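Local coordinates for uncharacterized protein (Pseudomonas aeruginosa UCBPP-PA14, PDB 3FD9) that acts as an antiactivator of type III secretion genes, probably by disrupting self-association and DNA binding of the transcriptional activator ExsA in the absence of inducing signals, at residues A[20-23]-A[27-30]. Numbering follows the deposited sequence.
Sequences SLYR and IISA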
loop_
_atom_site.group_PDB
_atom_site.type_symbol
_atom_site.label_atom_id
_atom_site.label_comp_id
_atom_site.label_asym_id
_atom_site.label_seq_id
_atom_site.Cartn_x
_atom_site.Cartn_y
_atom_site.Cartn_z
ATOM N N SER A 20 -9.337 -8.465 1.527
ATOM C CA SER A 20 -9.250 -7.091 1.064
ATOM C C SER A 20 -8.873 -6.139 2.200
ATOM O O SER A 20 -8.091 -5.220 2.004
ATOM C CB SER A 20 -10.573 -6.669 0.437
ATOM O OG SER A 20 -10.419 -5.451 -0.261
ATOM N N LEU A 21 -9.428 -6.359 3.387
ATOM C CA LEU A 21 -9.071 -5.556 4.555
ATOM C C LEU A 21 -7.579 -5.603 4.831
ATOM O O LEU A 21 -6.978 -4.607 5.232
ATOM C CB LEU A 21 -9.816 -6.051 5.799
ATOM C CG LEU A 21 -11.186 -5.442 6.104
ATOM C CD1 LEU A 21 -11.877 -6.214 7.225
ATOM C CD2 LEU A 21 -11.060 -3.958 6.449
ATOM N N TYR A 22 -6.989 -6.773 4.629
ATOM C CA TYR A 22 -5.589 -6.992 4.956
ATOM C C TYR A 22 -4.664 -6.457 3.881
ATOM O O TYR A 22 -3.558 -6.015 4.164
ATOM C CB TYR A 22 -5.329 -8.476 5.184
ATOM C CG TYR A 22 -5.977 -8.995 6.445
ATOM C CD1 TYR A 22 -7.121 -9.779 6.391
ATOM C CD2 TYR A 22 -5.453 -8.683 7.692
ATOM C CE1 TYR A 22 -7.714 -10.250 7.546
ATOM C CE2 TYR A 22 -6.036 -9.147 8.850
ATOM C CZ TYR A 22 -7.165 -9.931 8.774
ATOM O OH TYR A 22 -7.748 -10.394 9.933
ATOM N N ARG A 23 -5.121 -6.506 2.642
ATOM C CA ARG A 23 -4.366 -5.938 1.553
ATOM C C ARG A 23 -4.371 -4.416 1.674
ATOM O O ARG A 23 -3.310 -3.786 1.665
ATOM C CB ARG A 23 -4.937 -6.407 0.212
ATOM C CG ARG A 23 -4.655 -7.874 -0.095
ATOM C CD ARG A 23 -3.390 -8.068 -0.919
ATOM N NE ARG A 23 -2.387 -7.034 -0.673
ATOM C CZ ARG A 23 -2.060 -6.075 -1.538
ATOM N NH1 ARG A 23 -2.650 -6.011 -2.730
ATOM N NH2 ARG A 23 -1.131 -5.181 -1.213
ATOM N N ILE A 27 -1.127 -5.204 5.535
ATOM C CA ILE A 27 -0.766 -6.221 6.507
ATOM C C ILE A 27 -0.189 -7.422 5.773
ATOM O O ILE A 27 0.730 -8.084 6.263
ATOM C CB ILE A 27 -1.989 -6.642 7.350
ATOM C CG1 ILE A 27 -2.516 -5.443 8.129
ATOM C CG2 ILE A 27 -1.623 -7.741 8.341
ATOM C CD1 ILE A 27 -1.508 -4.891 9.137
ATOM N N ILE A 28 -0.738 -7.678 4.587
ATOM C CA ILE A 28 -0.354 -8.799 3.742
ATOM C C ILE A 28 -0.093 -8.292 2.316
ATOM O O ILE A 28 -0.973 -7.693 1.693
ATOM C CB ILE A 28 -1.482 -9.837 3.692
ATOM C CG1 ILE A 28 -1.926 -10.204 5.105
ATOM C CG2 ILE A 28 -1.045 -11.073 2.944
ATOM C CD1 ILE A 28 -2.621 -11.546 5.214
ATOM N N SER A 29 1.106 -8.521 1.794
ATOM C CA SER A 29 1.418 -8.057 0.449
ATOM C C SER A 29 0.702 -8.904 -0.601
ATOM O O SER A 29 0.206 -9.984 -0.298
ATOM C CB SER A 29 2.925 -8.080 0.206
ATOM O OG SER A 29 3.395 -9.412 0.135
ATOM N N ALA A 30 0.643 -8.410 -1.834
ATOM C CA ALA A 30 0.031 -9.162 -2.922
ATOM C C ALA A 30 0.777 -10.470 -3.110
ATOM O O ALA A 30 0.166 -11.533 -3.252
ATOM C CB ALA A 30 0.047 -8.357 -4.208
#
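Tyr22 meets Ile27 and Ile28 through both its backbone and its side chain. Its carbonyl O accepts two backbone N-H groups. The bond from Ile27 N to Tyr22 O is 2.9 Å long; that from Ile28 N to the same oxygen is weak, at 3.3 Å. The Tyr22 ring has CG2 of Ile27 at its edge, 4.0 Å from CD2. Nearer the backbone, CB of Tyr22 packs on CG1 of Ile28 at 3.8 Å. The Tyr22 side chain also touches Leu54, Gln55 and Leu58 of helix 52-60, and its hydroxyl is hydrogen-bonded to Phe49 O. The contact closes the link between two consecutive helices of the N-terminal domain: the chain leaves helix 19-24, folds back on its last turn and enters helix 30-39, with Ser29 as N-cap. Arg23 reaches the start of that second helix. Bends at chi2 (-93°) and chi3 (30°) swing its guanidinium round to Ile28. Arg23 NE donates to Ile28 O at 2.8 Å, fairly straight at 160°, with the oxygen near the guanidinium plane. Ala30 N sits over one face of the group, toward its rim, and Arg23 NH1 lies 3.9 Å from Ala30 CB. Arg23 also packs on Glu24 of the second subunit.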